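Long-range contacts in triphenylmethane reductase (Citrobacter sp., PDB 2JL1), which probably uses NADP(H) to reduce triphenylmethane dyes, acting as an oxidoreductase of the NmrA-like branch of the Rossmann-fold family: residues Gly14-His19 / Glu177-Ala182; Glu111-Pro116 / Lys257-Lys262; Ile169-Thr174 / Asn197-Gln202. One frame throughout, in Å; residues are numbered along the deposited sequence.

How the contacts relate
Contact 1 packs helix 11-20 against helix 175-186 close to the bound NADP, contact 3 ties the loop before helix 175-186 to the end of strand 194-198, and contact 2 joins two loops at the surface. Contact 3 thus uses the loop that leads into a helix of contact 1, and the two touch through Leu178, whose CD2 packs on Val173 and on the carbonyl O of Leu198. Contact 3 also touches contact 2, where Asn171 ND2 probably donates to Lys262 O. Chemistry follows depth: partly buried contact 1 is apolar, buried contact 3 combines one backbone bond with valine packing, and contact 2 works through a carboxylate held by a hydroxyl and a backbone N-H, a salt bridge and a water.

Contact 1: residues Gly14-His19 / Glu177-Ala182; sequences GLVIQH and ELALAA
His19 turns its CG anti to its own carbonyl carbon (chi1 -72°), which carries the imidazole to Leu180; the two side chains meet at about a right angle. Leu180 CB sits over the centre of the imidazole, 4.0 Å from the ring centroid and only 9° off its normal, a CH-pi contact. Leu180 CD1 reaches the ring at His19 ND1, 3.9 Å away, while the backbone N of Leu180 lies over a face of the ring near CD2.

About a turn before His19, Leu15 and Val16 meet Ala179, the residue next to Leu180. The methyl of Ala179 points at helix 11-20, with its CB 3.6 Å from Leu15 CB and 3.7 Å from the backbone N of Val16. Such a small residue lets the backbones come near: the CA atoms of Val16 and Ala179 are 4.6 Å apart. Val16 CG2 touches both alanines, 3.8 Å from Ala179 CB and 3.9 Å from Ala182 CB.

The axes of the two segments pass 8.2 Å apart at a crossing angle of -53°. Beyond the interface, Ala182 rests on Leu138 of strand 135-140, and Leu15 touches Arg175, an NADP-binding residue. The NADP-binding residues Thr9, Gly10, Gln11 and Leu12 run from the loop into the first turn of helix 11-20, so this is alanine-mediated helix packing beside the cofactor site of a Rossmann fold.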
loop_
_atom_site.group_PDB
_atom_site.type_symbol
_atom_site.label_atom_id
_atom_site.label_comp_id
_atom_site.label_asym_id
_atom_site.label_seq_id
_atom_site.Cartn_x
_atom_site.Cartn_y
_atom_site.Cartn_z
ATOM N N GLY A 14 -5.809 -18.392 17.183
ATOM C CA GLY A 14 -5.969 -19.338 18.304
ATOM C C GLY A 14 -4.715 -20.174 18.475
ATOM O O GLY A 14 -4.277 -20.416 19.592
ATOM N N LEU A 15 -4.108 -20.587 17.364
ATOM C CA LEU A 15 -2.848 -21.346 17.422
ATOM C C LEU A 15 -1.658 -20.489 17.894
ATOM O O LEU A 15 -0.766 -20.994 18.575
ATOM C CB LEU A 15 -2.540 -22.023 16.081
ATOM C CG LEU A 15 -3.384 -23.204 15.593
ATOM C CD1 LEU A 15 -3.132 -23.460 14.080
ATOM C CD2 LEU A 15 -3.105 -24.463 16.406
ATOM N N VAL A 16 -1.639 -19.207 17.540
ATOM C CA VAL A 16 -0.585 -18.292 18.006
ATOM C C VAL A 16 -0.672 -18.175 19.538
ATOM O O VAL A 16 0.334 -18.282 20.230
ATOM C CB VAL A 16 -0.660 -16.872 17.336
ATOM C CG1 VAL A 16 0.201 -15.849 18.101
ATOM C CG2 VAL A 16 -0.159 -16.921 15.898
ATOM N N ILE A 17 -1.883 -17.967 20.041
ATOM C CA ILE A 17 -2.121 -17.899 21.481
ATOM C C ILE A 17 -1.725 -19.195 22.191
ATOM O O ILE A 17 -1.086 -19.154 23.248
ATOM C CB ILE A 17 -3.554 -17.424 21.768
ATOM C CG1 ILE A 17 -3.633 -15.939 21.379
ATOM C CG2 ILE A 17 -3.967 -17.689 23.256
ATOM C CD1 ILE A 17 -4.977 -15.316 21.459
ATOM N N GLN A 18 -2.063 -20.343 21.596
ATOM C CA GLN A 18 -1.677 -21.625 22.194
ATOM C C GLN A 18 -0.168 -21.820 22.247
ATOM O O GLN A 18 0.361 -22.331 23.241
ATOM C CB GLN A 18 -2.409 -22.793 21.521
ATOM C CG GLN A 18 -3.912 -22.797 21.861
ATOM C CD GLN A 18 -4.200 -22.709 23.380
ATOM O OE1 GLN A 18 -3.659 -23.485 24.167
ATOM N NE2 GLN A 18 -5.063 -21.764 23.783
ATOM N N HIS A 19 0.536 -21.375 21.199
ATOM C CA HIS A 19 2.002 -21.350 21.217
ATOM C C HIS A 19 2.605 -20.307 22.176
ATOM O O HIS A 19 3.612 -20.586 22.835
ATOM C CB HIS A 19 2.548 -21.154 19.798
ATOM C CG HIS A 19 2.378 -22.359 18.925
ATOM N ND1 HIS A 19 3.118 -23.511 19.094
ATOM C CD2 HIS A 19 1.544 -22.597 17.884
ATOM C CE1 HIS A 19 2.746 -24.407 18.196
ATOM N NE2 HIS A 19 1.799 -23.872 17.444
ATOM N N GLU A 177 2.582 -24.348 12.055
ATOM C CA GLU A 177 3.978 -23.898 11.949
ATOM C C GLU A 177 4.104 -22.404 11.725
ATOM O O GLU A 177 5.026 -21.790 12.242
ATOM C CB GLU A 177 4.739 -24.656 10.857
ATOM C CG GLU A 177 4.870 -26.141 11.141
ATOM C CD GLU A 177 5.596 -26.885 10.052
ATOM O OE1 GLU A 177 5.165 -26.851 8.866
ATOM O OE2 GLU A 177 6.570 -27.549 10.418
ATOM N N LEU A 178 3.183 -21.813 10.971
ATOM C CA LEU A 178 3.179 -20.355 10.800
ATOM C C LEU A 178 2.869 -19.661 12.119
ATOM O O LEU A 178 3.429 -18.609 12.425
ATOM C CB LEU A 178 2.163 -19.935 9.756
ATOM C CG LEU A 178 2.535 -20.433 8.367
ATOM C CD1 LEU A 178 1.326 -20.310 7.402
ATOM C CD2 LEU A 178 3.799 -19.705 7.868
ATOM N N ALA A 179 1.998 -20.274 12.916
ATOM C CA ALA A 179 1.639 -19.724 14.227
ATOM C C ALA A 179 2.804 -19.801 15.192
ATOM O O ALA A 179 3.012 -18.901 16.014
ATOM C CB ALA A 179 0.446 -20.467 14.802
ATOM N N LEU A 180 3.535 -20.908 15.113
ATOM C CA LEU A 180 4.753 -21.113 15.898
ATOM C C LEU A 180 5.797 -20.057 15.557
ATOM O O LEU A 180 6.430 -19.491 16.450
ATOM C CB LEU A 180 5.304 -22.542 15.693
ATOM C CG LEU A 180 6.652 -22.873 16.318
ATOM C CD1 LEU A 180 6.680 -22.536 17.847
ATOM C CD2 LEU A 180 7.011 -24.341 16.091
ATOM N N ALA A 181 5.951 -19.773 14.267
ATOM C CA ALA A 181 6.866 -18.721 13.796
ATOM C C ALA A 181 6.488 -17.340 14.307
ATOM O O ALA A 181 7.361 -16.564 14.717
ATOM C CB ALA A 181 6.903 -18.718 12.257
ATOM N N ALA A 182 5.199 -17.015 14.256
ATOM C CA ALA A 182 4.714 -15.763 14.801
ATOM C C ALA A 182 5.012 -15.664 16.320
ATOM O O ALA A 182 5.547 -14.642 16.802
ATOM C CB ALA A 182 3.231 -15.620 14.505
#

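Contact 2: residues Glu111-Pro116 / Lys257-Lys262; sequences EESIIP and KGEASK
Glu259 and Ile114 slide their side chains past each other in opposite directions, and the glutamate sets one oxygen on the backbone N-H of Ile114 and the other on Ser113 OG, within an ST turn. Its CG is anti to the backbone N (chi1 170°) and the chain bends at chi2. OE1 takes Ile114 N at 2.9 Å in an almost straight bond (176°), on the syn side and 18° out of the carboxylate plane. The syn lone pair of OE2 accepts from Ser113 OG at 2.7 Å, and Tyr107 OH bonds to the same oxygen. Ser113 OG accepts from Ile115 N, 3.2 Å away, so one hydroxyl both donates and accepts. With both oxygens engaged, the carboxylate's rotation is probably well fixed.

Ile115 CG1 packs 3.7 Å from Glu259 OE2. The Ile114 side chain crosses that of Lys257 at about a right angle, CD1 3.8 Å from Lys257 CB; the Lys257 ammonium pairs with Asp253. Gly258, with positive phi, is the C-prime residue of the Schellman motif ending helix 242-256.

On the exposed flank Lys262 NZ makes a salt bridge to Glu112 OE1 at 2.8 Å, coming from above the carboxylate plane. A water donates to both Glu112 O and Glu259 OE1, the latter at 2.8 Å.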
loop_
_atom_site.group_PDB
_atom_site.type_symbol
_atom_site.label_atom_id
_atom_site.label_comp_id
_atom_site.label_asym_id
_atom_site.label_seq_id
_atom_site.Cartn_x
_atom_site.Cartn_y
_atom_site.Cartn_z
ATOM N N GLU A 111 5.346 -9.469 -4.157
ATOM C CA GLU A 111 5.697 -8.652 -5.336
ATOM C C GLU A 111 5.621 -9.433 -6.656
ATOM O O GLU A 111 5.411 -8.847 -7.722
ATOM C CB GLU A 111 7.100 -8.092 -5.197
ATOM C CG GLU A 111 7.256 -7.077 -4.088
ATOM C CD GLU A 111 7.676 -7.703 -2.758
ATOM O OE1 GLU A 111 7.648 -8.952 -2.603
ATOM O OE2 GLU A 111 8.046 -6.921 -1.865
ATOM N N GLU A 112 5.786 -10.751 -6.574
ATOM C CA GLU A 112 5.775 -11.615 -7.763
ATOM C C GLU A 112 4.453 -12.324 -7.964
ATOM O O GLU A 112 4.286 -13.107 -8.921
ATOM C CB GLU A 112 6.903 -12.647 -7.666
ATOM C CG GLU A 112 8.255 -12.018 -7.924
ATOM C CD GLU A 112 8.869 -11.393 -6.689
ATOM O OE1 GLU A 112 8.674 -11.927 -5.570
ATOM O OE2 GLU A 112 9.578 -10.379 -6.837
ATOM N N SER A 113 3.525 -12.062 -7.055
ATOM C CA SER A 113 2.270 -12.777 -7.035
ATOM C C SER A 113 1.325 -12.351 -8.152
ATOM O O SER A 113 1.361 -11.217 -8.603
ATOM C CB SER A 113 1.598 -12.613 -5.678
ATOM O OG SER A 113 0.329 -13.238 -5.690
ATOM N N ILE A 114 0.493 -13.291 -8.593
ATOM C CA ILE A 114 -0.509 -13.037 -9.591
ATOM C C ILE A 114 -1.937 -13.141 -9.041
ATOM O O ILE A 114 -2.889 -13.128 -9.812
ATOM C CB ILE A 114 -0.317 -13.974 -10.848
ATOM C CG1 ILE A 114 -0.741 -15.425 -10.541
ATOM C CG2 ILE A 114 1.126 -13.890 -11.394
ATOM C CD1 ILE A 114 -0.678 -16.380 -11.766
ATOM N N ILE A 115 -2.104 -13.270 -7.725
ATOM C CA ILE A 115 -3.443 -13.198 -7.135
ATOM C C ILE A 115 -3.711 -11.805 -6.494
ATOM O O ILE A 115 -2.794 -11.206 -5.909
ATOM C CB ILE A 115 -3.685 -14.319 -6.135
ATOM C CG1 ILE A 115 -2.819 -14.136 -4.904
ATOM C CG2 ILE A 115 -3.402 -15.700 -6.796
ATOM C CD1 ILE A 115 -3.544 -14.428 -3.611
ATOM N N PRO A 116 -4.947 -11.266 -6.650
ATOM C CA PRO A 116 -5.283 -9.908 -6.184
ATOM C C PRO A 116 -4.968 -9.602 -4.707
ATOM O O PRO A 116 -4.519 -8.500 -4.400
ATOM C CB PRO A 116 -6.788 -9.813 -6.475
ATOM C CG PRO A 116 -6.976 -10.692 -7.671
ATOM C CD PRO A 116 -6.093 -11.881 -7.361
ATOM N N LYS A 257 0.519 -21.827 -12.522
ATOM C CA LYS A 257 1.353 -20.780 -13.149
ATOM C C LYS A 257 2.558 -20.372 -12.284
ATOM O O LYS A 257 3.203 -19.335 -12.549
ATOM C CB LYS A 257 0.486 -19.542 -13.467
ATOM C CG LYS A 257 -0.483 -19.796 -14.634
ATOM C CD LYS A 257 -1.618 -18.779 -14.705
ATOM C CE LYS A 257 -2.548 -19.074 -15.880
ATOM N NZ LYS A 257 -3.756 -18.182 -15.761
ATOM N N GLY A 258 2.868 -21.175 -11.262
ATOM C CA GLY A 258 4.064 -20.964 -10.465
ATOM C C GLY A 258 3.922 -20.057 -9.244
ATOM O O GLY A 258 4.925 -19.687 -8.637
ATOM N N GLU A 259 2.682 -19.723 -8.886
ATOM C CA GLU A 259 2.392 -18.820 -7.763
ATOM C C GLU A 259 3.039 -19.261 -6.447
ATOM O O GLU A 259 3.464 -18.423 -5.659
ATOM C CB GLU A 259 0.861 -18.690 -7.587
ATOM C CG GLU A 259 0.378 -17.973 -6.303
ATOM C CD GLU A 259 0.566 -16.474 -6.366
ATOM O OE1 GLU A 259 0.840 -15.921 -7.464
ATOM O OE2 GLU A 259 0.468 -15.856 -5.297
ATOM N N ALA A 260 3.086 -20.563 -6.191
ATOM C CA ALA A 260 3.579 -21.038 -4.899
ATOM C C ALA A 260 4.886 -21.834 -5.042
ATOM O O ALA A 260 5.231 -22.653 -4.206
ATOM C CB ALA A 260 2.473 -21.842 -4.188
ATOM N N SER A 261 5.648 -21.513 -6.075
ATOM C CA SER A 261 6.772 -22.342 -6.500
ATOM C C SER A 261 8.121 -21.839 -5.980
ATOM O O SER A 261 9.135 -22.501 -6.172
ATOM C CB SER A 261 6.827 -22.375 -8.024
ATOM O OG SER A 261 7.124 -21.093 -8.554
ATOM N N LYS A 262 8.156 -20.663 -5.370
ATOM C CA LYS A 262 9.418 -20.135 -4.814
ATOM C C LYS A 262 9.660 -20.526 -3.354
ATOM O O LYS A 262 8.729 -20.614 -2.591
ATOM C CB LYS A 262 9.472 -18.617 -4.943
ATOM C CG LYS A 262 9.726 -18.141 -6.350
ATOM C CD LYS A 262 9.312 -16.703 -6.544
ATOM C CE LYS A 262 10.295 -15.706 -5.962
ATOM N NZ LYS A 262 9.865 -14.318 -6.338
HETATM O O HOH W 1 3.005 -15.775 -9.174
#

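Contact 3: residues Ile169-Thr174 / Asn197-Gln202; sequences IVNSVT and NLVSNQ
Asn171 and Ser200 bring their backbones together, CA atoms 4.8 Å apart, and Ser200 N donates to Asn171 O at 2.9 Å and 166°, with the donor tilted 31° from the carbonyl plane. This one bond joins the loop before helix 175-186 to the chain just after strand 194-198, the edge strand of the parallel Rossmann sheet.

Asn171 places CG between its backbone N and carbonyl carbon (chi1 65°), and its amide crosses Val199 obliquely: ND2 lies 3.7 Å from Val199 CG1. The amide ND2 hydrogen-bonds the carbonyl O of Lys262. The carbonyl O of Asn171, besides accepting its bond, touches Val199 CB.

Val173 lays CG1 on the chain just past the strand and CG2 near Leu198 O. CG1 comes 3.4 Å from Ser200 N and also meets Val199 C, while CG2 lies 3.8 Å from Leu198 O; Val173 was deposited in two conformers, so these distances, which belong to one of them, are less certain. Ser200 CB touches the carbonyl O atoms of both Asn171 and Ser172, 3.5 Å from that of Ser172. Its OG accepts from Gln202 N at 2.9 Å, an ST turn just after the strand.

Nearby, Ser172 OG bonds to Thr144 and Trp204, and the side chain of Val199 is about 4 Å from that of Ala141, an NADP-binding residue. The chemistry implies a linkage that leans on backbone groups and valine branches: the buried N-H of Ser200 is satisfied by Asn171 O, whereas Ser200 O is buried without a partner in the model.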
loop_
_atom_site.group_PDB
_atom_site.type_symbol
_atom_site.label_atom_id
_atom_site.label_comp_id
_atom_site.label_asym_id
_atom_site.label_seq_id
_atom_site.Cartn_x
_atom_site.Cartn_y
_atom_site.Cartn_z
ATOM N N ILE A 169 3.958 -26.292 -8.503
ATOM C CA ILE A 169 4.701 -26.560 -7.288
ATOM C C ILE A 169 4.088 -25.803 -6.096
ATOM O O ILE A 169 3.684 -24.644 -6.235
ATOM C CB ILE A 169 6.186 -26.188 -7.504
ATOM C CG1 ILE A 169 6.815 -27.138 -8.555
ATOM C CG2 ILE A 169 6.963 -26.239 -6.195
ATOM C CD1 ILE A 169 8.185 -26.636 -9.071
ATOM N N VAL A 170 4.028 -26.449 -4.928
ATOM C CA VAL A 170 3.372 -25.862 -3.764
ATOM C C VAL A 170 4.336 -25.753 -2.574
ATOM O O VAL A 170 4.819 -26.755 -2.057
ATOM C CB VAL A 170 2.087 -26.652 -3.347
ATOM C CG1 VAL A 170 1.302 -25.893 -2.255
ATOM C CG2 VAL A 170 1.150 -26.894 -4.559
ATOM N N ASN A 171 4.535 -24.531 -2.100
ATOM C CA ASN A 171 5.475 -24.230 -1.004
ATOM C C ASN A 171 4.722 -23.988 0.318
ATOM O O ASN A 171 5.244 -23.341 1.253
ATOM C CB ASN A 171 6.303 -23.000 -1.397
ATOM C CG ASN A 171 5.442 -21.749 -1.513
ATOM O OD1 ASN A 171 4.210 -21.803 -1.278
ATOM N ND2 ASN A 171 6.062 -20.629 -1.868
ATOM N N SER A 172 3.500 -24.526 0.399
ATOM C CA SER A 172 2.624 -24.329 1.562
ATOM C C SER A 172 3.227 -24.785 2.890
ATOM O O SER A 172 4.093 -25.653 2.933
ATOM C CB SER A 172 1.269 -25.014 1.349
ATOM O OG SER A 172 1.399 -26.439 1.389
ATOM N N VAL A 173 2.788 -24.185 3.983
ATOM C CA VAL A 173 3.141 -24.700 5.308
ATOM C C VAL A 173 1.882 -24.634 6.175
ATOM O O VAL A 173 0.997 -23.814 5.931
ATOM C CB VAL A 173 4.300 -23.912 5.961
ATOM C CG1 VAL A 173 5.642 -24.158 5.247
ATOM C CG2 VAL A 173 3.982 -22.435 5.972
ATOM N N THR A 174 1.815 -25.480 7.193
ATOM C CA THR A 174 0.625 -25.574 8.056
ATOM C C THR A 174 0.427 -24.274 8.874
ATOM O O THR A 174 1.389 -23.571 9.200
ATOM C CB THR A 174 0.689 -26.767 9.005
ATOM O OG1 THR A 174 1.802 -26.611 9.881
ATOM C CG2 THR A 174 0.837 -28.138 8.234
ATOM N N ASN A 197 10.031 -14.519 4.454
ATOM C CA ASN A 197 9.122 -15.251 3.561
ATOM C C ASN A 197 8.985 -16.654 4.137
ATOM O O ASN A 197 9.894 -17.458 4.030
ATOM C CB ASN A 197 9.630 -15.230 2.106
ATOM C CG ASN A 197 9.563 -13.845 1.476
ATOM O OD1 ASN A 197 8.481 -13.332 1.115
ATOM N ND2 ASN A 197 10.726 -13.241 1.296
ATOM N N LEU A 198 7.857 -16.904 4.811
ATOM C CA LEU A 198 7.645 -18.100 5.612
ATOM C C LEU A 198 6.965 -19.196 4.792
ATOM O O LEU A 198 5.740 -19.311 4.759
ATOM C CB LEU A 198 6.876 -17.744 6.920
ATOM C CG LEU A 198 7.530 -16.688 7.834
ATOM C CD1 LEU A 198 6.611 -16.260 9.006
ATOM C CD2 LEU A 198 8.907 -17.170 8.386
ATOM N N VAL A 199 7.796 -19.988 4.117
ATOM C CA VAL A 199 7.346 -21.004 3.186
ATOM C C VAL A 199 8.179 -22.278 3.394
ATOM O O VAL A 199 9.176 -22.302 4.150
ATOM C CB VAL A 199 7.481 -20.539 1.699
ATOM C CG1 VAL A 199 6.771 -19.211 1.447
ATOM C CG2 VAL A 199 8.941 -20.424 1.293
ATOM N N SER A 200 7.788 -23.327 2.690
ATOM C CA SER A 200 8.494 -24.611 2.763
ATOM C C SER A 200 9.688 -24.619 1.838
ATOM O O SER A 200 9.597 -24.132 0.722
ATOM C CB SER A 200 7.566 -25.728 2.298
ATOM O OG SER A 200 8.183 -26.986 2.468
ATOM N N ASN A 201 10.785 -25.232 2.278
ATOM C CA ASN A 201 11.878 -25.564 1.368
ATOM C C ASN A 201 11.868 -27.055 0.971
ATOM O O ASN A 201 12.885 -27.620 0.567
ATOM C CB ASN A 201 13.235 -25.123 1.948
ATOM C CG ASN A 201 13.482 -25.653 3.344
ATOM O OD1 ASN A 201 12.774 -26.543 3.837
ATOM N ND2 ASN A 201 14.490 -25.086 4.006
ATOM N N GLN A 202 10.698 -27.668 1.100
ATOM C CA GLN A 202 10.425 -29.008 0.575
ATOM C C GLN A 202 9.039 -29.014 -0.090
ATOM O O GLN A 202 8.089 -29.628 0.414
ATOM C CB GLN A 202 10.500 -30.068 1.677
ATOM C CG GLN A 202 11.869 -30.188 2.332
ATOM C CD GLN A 202 11.873 -31.251 3.399
ATOM O OE1 GLN A 202 11.458 -31.006 4.551
ATOM N NE2 GLN A 202 12.298 -32.454 3.022
#